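Uncharacterized protein YPL067C (Saccharomyces cerevisiae, PDB 5KCI) is of unknown function but is probably a histidine-triad-like protein linked to amyloid toxicity, with a likely anion-binding site. Local coordinates at residues A[106-111]-A[164-169]; A[114-119]-A[151-156]; A[138-143]-A[188-193]. One frame throughout, in Å; residues are numbered along the deposited sequence.

Contact 1. Residues A[106-111]-A[164-169]. With SO4 (sulfate ion), chain D.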
loop_
_atom_site.group_PDB
_atom_site.type_symbol
_atom_site.label_atom_id
_atom_site.label_comp_id
_atom_site.label_asym_id
_atom_site.label_seq_id
_atom_site.Cartn_x
_atom_site.Cartn_y
_atom_site.Cartn_z
ATOM N N VAL A 106 1.095 3.341 0.211
ATOM C CA VAL A 106 -0.248 2.773 0.270
ATOM C C VAL A 106 -0.762 2.701 -1.150
ATOM O O VAL A 106 -0.714 3.693 -1.881
ATOM C CB VAL A 106 -1.203 3.595 1.147
ATOM C CG1 VAL A 106 -2.614 2.908 1.185
ATOM C CG2 VAL A 106 -0.637 3.748 2.545
ATOM N N LEU A 107 -1.238 1.530 -1.533
ATOM C CA LEU A 107 -1.838 1.261 -2.822
ATOM C C LEU A 107 -3.335 1.030 -2.650
ATOM O O LEU A 107 -3.747 -0.010 -2.141
ATOM C CB LEU A 107 -1.201 0.017 -3.437
ATOM C CG LEU A 107 -1.826 -0.551 -4.700
ATOM C CD1 LEU A 107 -1.732 0.442 -5.851
ATOM C CD2 LEU A 107 -1.102 -1.872 -5.064
ATOM N N TRP A 108 -4.118 1.976 -3.131
ATOM C CA TRP A 108 -5.577 1.936 -3.108
ATOM C C TRP A 108 -6.091 1.301 -4.394
ATOM O O TRP A 108 -5.571 1.565 -5.488
ATOM C CB TRP A 108 -6.137 3.351 -2.964
ATOM C CG TRP A 108 -5.728 4.021 -1.722
ATOM C CD1 TRP A 108 -4.627 4.819 -1.538
ATOM C CD2 TRP A 108 -6.385 3.936 -0.465
ATOM N NE1 TRP A 108 -4.584 5.258 -0.226
ATOM C CE2 TRP A 108 -5.659 4.731 0.446
ATOM C CE3 TRP A 108 -7.545 3.280 -0.020
ATOM C CZ2 TRP A 108 -6.047 4.865 1.782
ATOM C CZ3 TRP A 108 -7.920 3.418 1.296
ATOM C CH2 TRP A 108 -7.179 4.189 2.184
ATOM N N SER A 109 -7.136 0.477 -4.269
ATOM C CA SER A 109 -7.720 -0.173 -5.434
ATOM C C SER A 109 -9.248 -0.081 -5.399
ATOM O O SER A 109 -9.856 -0.398 -4.383
ATOM C CB SER A 109 -7.321 -1.650 -5.511
ATOM O OG SER A 109 -7.889 -2.271 -6.652
ATOM N N LYS A 110 -9.832 0.361 -6.512
ATOM C CA LYS A 110 -11.285 0.387 -6.685
ATOM C C LYS A 110 -11.874 -1.010 -6.652
ATOM O O LYS A 110 -13.038 -1.189 -6.277
ATOM C CB LYS A 110 -11.636 1.038 -8.022
ATOM C CG LYS A 110 -11.831 2.533 -8.033
ATOM C CD LYS A 110 -12.629 2.947 -9.279
ATOM C CE LYS A 110 -12.306 4.371 -9.739
ATOM N NZ LYS A 110 -12.480 4.566 -11.213
ATOM N N VAL A 111 -11.102 -2.003 -7.086
ATOM C CA VAL A 111 -11.508 -3.403 -7.083
ATOM C C VAL A 111 -10.880 -4.056 -5.865
ATOM O O VAL A 111 -9.650 -4.052 -5.698
ATOM C CB VAL A 111 -11.071 -4.113 -8.375
ATOM C CG1 VAL A 111 -11.577 -5.545 -8.395
ATOM C CG2 VAL A 111 -11.568 -3.361 -9.592
ATOM N N ILE A 164 -12.694 0.525 1.164
ATOM C CA ILE A 164 -11.848 0.705 0.004
ATOM C C ILE A 164 -10.605 -0.148 0.216
ATOM O O ILE A 164 -9.888 0.026 1.210
ATOM C CB ILE A 164 -11.438 2.173 -0.220
ATOM C CG1 ILE A 164 -12.639 3.104 -0.068
ATOM C CG2 ILE A 164 -10.758 2.319 -1.605
ATOM C CD1 ILE A 164 -12.311 4.533 0.028
ATOM N N PHE A 165 -10.320 -1.018 -0.732
ATOM C CA PHE A 165 -9.136 -1.851 -0.600
ATOM C C PHE A 165 -7.872 -0.999 -0.597
ATOM O O PHE A 165 -7.701 -0.113 -1.439
ATOM C CB PHE A 165 -9.062 -2.855 -1.736
ATOM C CG PHE A 165 -7.830 -3.723 -1.682
ATOM C CD1 PHE A 165 -7.854 -4.943 -1.020
ATOM C CD2 PHE A 165 -6.654 -3.304 -2.257
ATOM C CE1 PHE A 165 -6.702 -5.728 -0.951
ATOM C CE2 PHE A 165 -5.510 -4.096 -2.185
ATOM C CZ PHE A 165 -5.559 -5.318 -1.535
ATOM N N HIS A 166 -6.991 -1.259 0.357
ATOM C CA HIS A 166 -5.661 -0.676 0.310
ATOM C C HIS A 166 -4.651 -1.659 0.868
ATOM O O HIS A 166 -4.928 -2.370 1.845
ATOM C CB HIS A 166 -5.560 0.642 1.074
ATOM C CG HIS A 166 -6.123 0.599 2.460
ATOM N ND1 HIS A 166 -7.471 0.467 2.710
ATOM C CD2 HIS A 166 -5.526 0.715 3.672
ATOM C CE1 HIS A 166 -7.679 0.464 4.015
ATOM N NE2 HIS A 166 -6.512 0.619 4.621
ATOM N N ALA A 167 -3.503 -1.704 0.192
ATOM C CA ALA A 167 -2.369 -2.516 0.570
ATOM C C ALA A 167 -1.231 -1.600 0.983
ATOM O O ALA A 167 -1.036 -0.527 0.409
ATOM C CB ALA A 167 -1.903 -3.426 -0.584
ATOM N N HIS A 168 -0.500 -2.026 1.989
ATOM C CA HIS A 168 0.734 -1.374 2.390
ATOM C C HIS A 168 1.867 -1.960 1.552
ATOM O O HIS A 168 2.062 -3.176 1.531
ATOM C CB HIS A 168 0.953 -1.556 3.885
ATOM C CG HIS A 168 -0.126 -0.936 4.708
ATOM N ND1 HIS A 168 -0.040 0.351 5.176
ATOM C CD2 HIS A 168 -1.354 -1.392 5.072
ATOM C CE1 HIS A 168 -1.147 0.657 5.836
ATOM N NE2 HIS A 168 -1.958 -0.384 5.790
ATOM N N VAL A 169 2.557 -1.102 0.810
ATOM C CA VAL A 169 3.620 -1.512 -0.099
ATOM C C VAL A 169 4.885 -0.880 0.431
ATOM O O VAL A 169 4.965 0.349 0.507
ATOM C CB VAL A 169 3.370 -1.057 -1.539
ATOM C CG1 VAL A 169 4.523 -1.391 -2.431
ATOM C CG2 VAL A 169 2.080 -1.675 -2.114
HETATM S S SO4 D . -4.985 0.632 7.578
HETATM O O1 SO4 D . -6.338 1.159 7.280
HETATM O O2 SO4 D . -4.596 -0.484 6.736
HETATM O O3 SO4 D . -3.987 1.707 7.385
HETATM O O4 SO4 D . -4.936 0.197 8.969
HETATM O O HOH W 1 -11.987 -1.221 -2.983
#

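Contact 2. Residues A[114-119]-A[151-156]. With SO4 (sulfate ion), chain D.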
loop_
_atom_site.group_PDB
_atom_site.type_symbol
_atom_site.label_atom_id
_atom_site.label_comp_id
_atom_site.label_asym_id
_atom_site.label_seq_id
_atom_site.Cartn_x
_atom_site.Cartn_y
_atom_site.Cartn_z
ATOM N N PRO A 114 -9.571 -10.208 -2.364
ATOM C CA PRO A 114 -9.885 -10.909 -1.091
ATOM C C PRO A 114 -8.698 -11.664 -0.502
ATOM O O PRO A 114 -8.725 -12.888 -0.295
ATOM C CB PRO A 114 -11.015 -11.861 -1.512
ATOM C CG PRO A 114 -11.416 -11.503 -2.919
ATOM C CD PRO A 114 -10.258 -10.805 -3.526
ATOM N N VAL A 115 -7.635 -10.931 -0.169
ATOM C CA VAL A 115 -6.369 -11.569 0.177
ATOM C C VAL A 115 -6.358 -12.288 1.522
ATOM O O VAL A 115 -5.376 -12.983 1.826
ATOM C CB VAL A 115 -5.231 -10.523 0.150
ATOM C CG1 VAL A 115 -5.110 -9.926 -1.235
ATOM C CG2 VAL A 115 -5.473 -9.417 1.189
ATOM N N HIS A 116 -7.377 -12.119 2.357
ATOM C CA HIS A 116 -7.503 -12.792 3.638
ATOM C C HIS A 116 -8.817 -13.569 3.678
ATOM O O HIS A 116 -9.533 -13.525 4.679
ATOM C CB HIS A 116 -7.450 -11.796 4.803
ATOM C CG HIS A 116 -6.142 -11.063 4.947
ATOM N ND1 HIS A 116 -4.944 -11.713 5.136
ATOM C CD2 HIS A 116 -5.861 -9.739 5.010
ATOM C CE1 HIS A 116 -3.973 -10.823 5.249
ATOM N NE2 HIS A 116 -4.503 -9.619 5.173
ATOM N N SER A 117 -9.168 -14.233 2.588
ATOM C CA SER A 117 -10.405 -14.988 2.547
ATOM C C SER A 117 -10.217 -16.323 3.267
ATOM O O SER A 117 -9.112 -16.873 3.283
ATOM C CB SER A 117 -10.835 -15.234 1.106
ATOM O OG SER A 117 -11.787 -16.283 1.026
ATOM N N PRO A 118 -11.284 -16.856 3.871
ATOM C CA PRO A 118 -11.196 -18.213 4.433
ATOM C C PRO A 118 -11.013 -19.268 3.358
ATOM O O PRO A 118 -10.397 -20.309 3.618
ATOM C CB PRO A 118 -12.533 -18.369 5.171
ATOM C CG PRO A 118 -13.463 -17.479 4.418
ATOM C CD PRO A 118 -12.654 -16.320 3.928
ATOM N N ASP A 119 -11.527 -19.014 2.158
ATOM C CA ASP A 119 -11.304 -19.878 1.003
ATOM C C ASP A 119 -9.844 -19.797 0.563
ATOM O O ASP A 119 -9.410 -18.788 -0.007
ATOM C CB ASP A 119 -12.238 -19.463 -0.127
ATOM C CG ASP A 119 -12.304 -20.500 -1.242
ATOM O OD1 ASP A 119 -11.279 -20.732 -1.891
ATOM O OD2 ASP A 119 -13.378 -21.093 -1.467
ATOM N N TRP A 151 4.674 -6.405 0.813
ATOM C CA TRP A 151 3.358 -5.800 0.921
ATOM C C TRP A 151 2.519 -6.599 1.903
ATOM O O TRP A 151 2.770 -7.783 2.147
ATOM C CB TRP A 151 2.646 -5.706 -0.442
ATOM C CG TRP A 151 2.263 -7.014 -1.059
ATOM C CD1 TRP A 151 3.022 -7.784 -1.905
ATOM C CD2 TRP A 151 1.005 -7.714 -0.906
ATOM N NE1 TRP A 151 2.324 -8.913 -2.270
ATOM C CE2 TRP A 151 1.089 -8.892 -1.677
ATOM C CE3 TRP A 151 -0.160 -7.455 -0.187
ATOM C CZ2 TRP A 151 0.033 -9.824 -1.760
ATOM C CZ3 TRP A 151 -1.221 -8.392 -0.269
ATOM C CH2 TRP A 151 -1.106 -9.551 -1.049
ATOM N N PHE A 152 1.534 -5.908 2.485
ATOM C CA PHE A 152 0.570 -6.571 3.341
ATOM C C PHE A 152 -0.718 -5.780 3.332
ATOM O O PHE A 152 -0.745 -4.582 3.054
ATOM C CB PHE A 152 1.040 -6.710 4.787
ATOM C CG PHE A 152 1.369 -5.399 5.453
ATOM C CD1 PHE A 152 2.614 -4.782 5.272
ATOM C CD2 PHE A 152 0.465 -4.801 6.305
ATOM C CE1 PHE A 152 2.893 -3.589 5.890
ATOM C CE2 PHE A 152 0.740 -3.600 6.927
ATOM C CZ PHE A 152 1.952 -2.991 6.737
ATOM N N VAL A 153 -1.788 -6.478 3.693
ATOM C CA VAL A 153 -3.086 -5.861 3.852
ATOM C C VAL A 153 -3.516 -6.091 5.293
ATOM O O VAL A 153 -3.592 -7.239 5.742
ATOM C CB VAL A 153 -4.115 -6.462 2.880
ATOM C CG1 VAL A 153 -5.481 -5.924 3.191
ATOM C CG2 VAL A 153 -3.708 -6.123 1.444
ATOM N N ASN A 154 -3.802 -5.013 6.003
ATOM C CA ASN A 154 -4.212 -5.128 7.390
ATOM C C ASN A 154 -5.549 -5.852 7.503
ATOM O O ASN A 154 -6.457 -5.665 6.686
ATOM C CB ASN A 154 -4.318 -3.761 8.033
ATOM C CG ASN A 154 -2.990 -3.284 8.615
ATOM O OD1 ASN A 154 -2.117 -4.089 8.915
ATOM N ND2 ASN A 154 -2.879 -2.001 8.838
ATOM N N TYR A 155 -5.635 -6.712 8.501
ATOM C CA TYR A 155 -6.856 -7.479 8.756
ATOM C C TYR A 155 -7.984 -6.552 9.162
ATOM O O TYR A 155 -7.760 -5.414 9.583
ATOM C CB TYR A 155 -6.638 -8.490 9.876
ATOM C CG TYR A 155 -5.465 -9.429 9.658
ATOM C CD1 TYR A 155 -5.516 -10.399 8.700
ATOM C CD2 TYR A 155 -4.319 -9.356 10.465
ATOM C CE1 TYR A 155 -4.485 -11.287 8.491
ATOM C CE2 TYR A 155 -3.272 -10.243 10.264
ATOM C CZ TYR A 155 -3.357 -11.208 9.271
ATOM O OH TYR A 155 -2.353 -12.116 9.029
ATOM N N PRO A 156 -9.226 -7.051 9.130
ATOM C CA PRO A 156 -10.353 -6.228 9.592
ATOM C C PRO A 156 -10.186 -5.638 10.983
ATOM O O PRO A 156 -10.551 -4.473 11.198
ATOM C CB PRO A 156 -11.531 -7.208 9.531
ATOM C CG PRO A 156 -11.193 -8.103 8.354
ATOM C CD PRO A 156 -9.658 -8.279 8.445
HETATM S S SO4 D . -4.985 0.632 7.578
HETATM O O1 SO4 D . -6.338 1.159 7.280
HETATM O O2 SO4 D . -4.596 -0.484 6.736
HETATM O O3 SO4 D . -3.987 1.707 7.385
HETATM O O4 SO4 D . -4.936 0.197 8.969
#

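Contact 3. Residues A[138-143]-A[188-193]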
loop_
_atom_site.group_PDB
_atom_site.type_symbol
_atom_site.label_atom_id
_atom_site.label_comp_id
_atom_site.label_asym_id
_atom_site.label_seq_id
_atom_site.Cartn_x
_atom_site.Cartn_y
_atom_site.Cartn_z
ATOM N N PRO A 138 8.150 -1.645 -13.966
ATOM C CA PRO A 138 9.551 -1.272 -14.274
ATOM C C PRO A 138 10.180 -0.390 -13.219
ATOM O O PRO A 138 11.394 -0.514 -12.954
ATOM C CB PRO A 138 9.440 -0.527 -15.614
ATOM C CG PRO A 138 8.112 -0.882 -16.167
ATOM C CD PRO A 138 7.222 -1.155 -14.993
ATOM N N LEU A 139 9.400 0.492 -12.605
ATOM C CA LEU A 139 9.948 1.401 -11.611
ATOM C C LEU A 139 10.419 0.668 -10.361
ATOM O O LEU A 139 11.170 1.250 -9.581
ATOM C CB LEU A 139 8.924 2.475 -11.243
ATOM C CG LEU A 139 8.500 3.447 -12.353
ATOM C CD1 LEU A 139 7.325 4.273 -11.880
ATOM C CD2 LEU A 139 9.635 4.361 -12.763
ATOM N N LEU A 140 10.038 -0.592 -10.169
ATOM C CA LEU A 140 10.481 -1.390 -9.023
ATOM C C LEU A 140 11.536 -2.431 -9.389
ATOM O O LEU A 140 11.949 -3.218 -8.518
ATOM C CB LEU A 140 9.273 -2.098 -8.377
ATOM C CG LEU A 140 8.108 -1.200 -7.925
ATOM C CD1 LEU A 140 7.038 -2.002 -7.264
ATOM C CD2 LEU A 140 8.626 -0.114 -6.966
ATOM N N ARG A 141 11.969 -2.481 -10.657
ATOM C CA ARG A 141 12.779 -3.600 -11.141
ATOM C C ARG A 141 13.942 -3.941 -10.209
ATOM O O ARG A 141 14.077 -5.090 -9.782
ATOM C CB ARG A 141 13.297 -3.291 -12.550
ATOM C CG ARG A 141 14.297 -4.294 -13.115
ATOM C CD ARG A 141 15.025 -3.722 -14.325
ATOM N NE ARG A 141 15.625 -2.415 -14.048
ATOM C CZ ARG A 141 16.817 -2.232 -13.484
ATOM N NH1 ARG A 141 17.564 -3.270 -13.128
ATOM N NH2 ARG A 141 17.266 -1.003 -13.273
ATOM N N PRO A 142 14.854 -3.018 -9.916
ATOM C CA PRO A 142 16.028 -3.445 -9.139
ATOM C C PRO A 142 15.665 -3.817 -7.717
ATOM O O PRO A 142 16.245 -4.767 -7.178
ATOM C CB PRO A 142 16.963 -2.244 -9.220
ATOM C CG PRO A 142 16.133 -1.120 -9.414
ATOM C CD PRO A 142 14.896 -1.576 -10.199
ATOM N N LEU A 143 14.644 -3.166 -7.142
ATOM C CA LEU A 143 14.151 -3.545 -5.815
ATOM C C LEU A 143 13.576 -4.948 -5.816
ATOM O O LEU A 143 13.851 -5.753 -4.915
ATOM C CB LEU A 143 13.100 -2.556 -5.355
ATOM C CG LEU A 143 13.576 -1.111 -5.181
ATOM C CD1 LEU A 143 12.400 -0.193 -4.849
ATOM C CD2 LEU A 143 14.624 -1.002 -4.122
ATOM N N ASP A 188 9.534 10.050 -5.421
ATOM C CA ASP A 188 8.801 11.109 -6.113
ATOM C C ASP A 188 8.503 10.688 -7.547
ATOM O O ASP A 188 7.399 10.908 -8.058
ATOM C CB ASP A 188 9.604 12.425 -6.082
ATOM C CG ASP A 188 9.575 13.120 -4.708
ATOM O OD1 ASP A 188 8.825 12.689 -3.812
ATOM O OD2 ASP A 188 10.288 14.121 -4.514
ATOM N N ASP A 189 9.472 10.041 -8.193
ATOM C CA ASP A 189 9.275 9.523 -9.545
ATOM C C ASP A 189 8.111 8.536 -9.595
ATOM O O ASP A 189 7.189 8.665 -10.415
ATOM C CB ASP A 189 10.582 8.859 -10.005
ATOM C CG ASP A 189 10.775 8.931 -11.496
ATOM O OD1 ASP A 189 10.558 10.017 -12.062
ATOM O OD2 ASP A 189 11.139 7.903 -12.101
ATOM N N ILE A 190 8.127 7.550 -8.698
ATOM C CA ILE A 190 7.071 6.540 -8.658
ATOM C C ILE A 190 5.714 7.186 -8.461
ATOM O O ILE A 190 4.740 6.856 -9.147
ATOM C CB ILE A 190 7.364 5.520 -7.546
ATOM C CG1 ILE A 190 8.543 4.660 -7.941
ATOM C CG2 ILE A 190 6.138 4.665 -7.256
ATOM C CD1 ILE A 190 9.227 3.999 -6.786
ATOM N N LEU A 191 5.608 8.072 -7.473
ATOM C CA LEU A 191 4.324 8.679 -7.156
ATOM C C LEU A 191 3.832 9.591 -8.275
ATOM O O LEU A 191 2.620 9.719 -8.482
ATOM C CB LEU A 191 4.437 9.463 -5.852
ATOM C CG LEU A 191 4.812 8.646 -4.614
ATOM C CD1 LEU A 191 5.064 9.572 -3.436
ATOM C CD2 LEU A 191 3.715 7.644 -4.289
ATOM N N SER A 192 4.755 10.244 -8.985
ATOM C CA SER A 192 4.375 11.128 -10.079
ATOM C C SER A 192 3.881 10.327 -11.272
ATOM O O SER A 192 2.830 10.634 -11.837
ATOM C CB SER A 192 5.565 12.006 -10.478
ATOM O OG SER A 192 5.299 12.676 -11.691
ATOM N N HIS A 193 4.629 9.293 -11.666
ATOM C CA HIS A 193 4.235 8.449 -12.790
ATOM C C HIS A 193 3.099 7.492 -12.434
ATOM O O HIS A 193 2.267 7.187 -13.293
ATOM C CB HIS A 193 5.434 7.638 -13.282
ATOM C CG HIS A 193 6.523 8.468 -13.876
ATOM N ND1 HIS A 193 6.304 9.354 -14.910
ATOM C CD2 HIS A 193 7.845 8.542 -13.591
ATOM C CE1 HIS A 193 7.442 9.940 -15.232
ATOM N NE2 HIS A 193 8.392 9.465 -14.447
#

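Contact 1. Residues A[106-111]-A[164-169]
The indole of Trp108 and the imidazole of His166 run side by side and point the same way, with centroids of six-membered ring and imidazole 4.4 Å apart and planes inclined at 31°. His166 CB sits over one indole face, 3.6 Å from the centroid of the Trp108 six-membered ring in a CH-pi contact, and Val106 CG1 shares that face toward the rim. At the edge, Ile164 CG2 reaches Trp108 CE3 at 3.7 Å. The imidazole has Trp108 CH2 over one face and polar partners at its edge. His166 ND1 donates to Ile164 O at 2.9 Å, almost in the ring plane, and His166 NE2 to sulfate O1 at 2.7 Å, so both nitrogens are engaged and the ring's rotation is fixed. With CG between the backbone N and the carbonyl carbon (chi1 49°), this atom lies against Trp108 CZ3.

Trp108 and His166 form a non-hydrogen-bonded antiparallel pair, next to the hydrogen-bonded pair Leu107 and Ala167, where Leu107 N to Ala167 O is 2.8 Å and nearly straight. Strand alternation puts His166 and His168 on one face of the sheet, a His-x-His pattern that recalls part of a histidine triad motif. His168 NE2 gives sulfate O2 a straight bond of 2.8 Å and O3 a weak one, while its ND1 is hydrogen-bonded to His104 NE2. Replacing His166 by alanine would probably leave sulfate O1 and Ile164 O without these donors and open a gap beside Trp108 CZ3, although CB would remain over the indole.

On the opposite face, Leu107 and Ala167 rest on Met130 of helix 120-135. Leu107 CB also packs against Val169 CG2. A water bridges Ser109 O and Phe165 N.

Contact 2. Residues A[114-119]-A[151-156]
One face of the His116 imidazole meets Tyr155, and the ring reaches the backbone of Val153. His116 has two conformers, and this contact belongs to one of them, so its short distances are to be read with caution. In it, NE2 donates to Val153 O at a short 2.6 Å, with the acceptor close to the imidazole plane. Tyr155 CE1 stands over one face of the imidazole, 3.3 Å from His116 CE1 and toward the rim, while the two side chains cross at about a right angle and their planes meet at 45°. Val115 CG2 lies over the opposite face, toward the rim. CG of His116 is anti to the carbonyl carbon (chi1 -64°), which sets it beside the backbone N.

Beside the imidazole, the two methyls of Val115 meet different partners: CG2 packs on Val153 CB at 3.7 Å and CG1 meets Trp151 CH2 at 4.0 Å. The edge of the Trp151 indole also receives Val153 CG2.

Further out, the polar ends are held by other parts of the chain. Trp151 NE1 is hydrogen-bonded to Asn131 OD1, and Tyr155 OH to Gly29 O. The side chain of Asn154 leaves in the other direction, where ND2 donates to sulfate O4 (3.0 Å) and O2 (3.1 Å).

An ST turn at Ser117 leads to Asp119, which N-caps helix 120-135. The contact thus ties the loop entering that helix to the chain leaving strand 149-152, with Trp151 packed on the helix at Met130 and Leu134, and Val153 on Phe165 and Ala167 of strand 165-172.

Contact 3. Residues A[138-143]-A[188-193]
Asp189 opens the contact by bringing its carboxylate to the tip of Leu139, with OD2 3.9 Å from Leu139 CD2 and the two side chains crossing at about a right angle. The same carboxylate oxygen lies near the plane of the His193 ring, one helical turn further on.

Of the helix residues, Ile190 takes the largest share of the packing. Its CA meets Leu139 CD1 at 3.9 Å, and its CG1 meets Leu139 CB at 4.0 Å, so Leu139 lies close against both the helix backbone and the isoleucine branch. With chi2 159° extending the branch, Ile190 CD1 comes within 4.2 Å of Leu140 CD2. At the close of the helix, His193 adds its CB, 4.1 Å from Leu139 CD1. The packing is mostly apolar, with the Asp189 carboxylate at its rim and Leu139 spanning one turn between Asp189 and His193.

This is plain packing of the 3-10 turn 138-140, just ahead of helix 141-146, against the last turn of helix 180-193. Leu140 and Ile190 both reach Phe195 in the following loop and Leu171 of strand 165-172, Leu143 joins them on Leu171, and Leu191 packs on Val89 and Ala91 of strand 87-91.

In the fold
Contacts 1 and 2 are joined through the sheet, because strand 165-172 lies between strands 102-109 and 149-152. Their centres are about 12 Å apart, and they touch directly where His168 N approaches Phe152 O at 2.8 Å, a probable hydrogen bond, and where Phe165 CZ packs on Val153 CG2 at 3.6 Å. Both supply hydrogen-bond donors to one sulfate, His166 and His168 from contact 1 and Asn154 from contact 2, and Ser160 N also donates to it. The ion probably comes from the crystallisation liquor, yet its place is consistent with a phosphate-like binding site. Contact 3 lies apart, its centre about 17 Å from that of contact 1 and about 25 Å from that of contact 2.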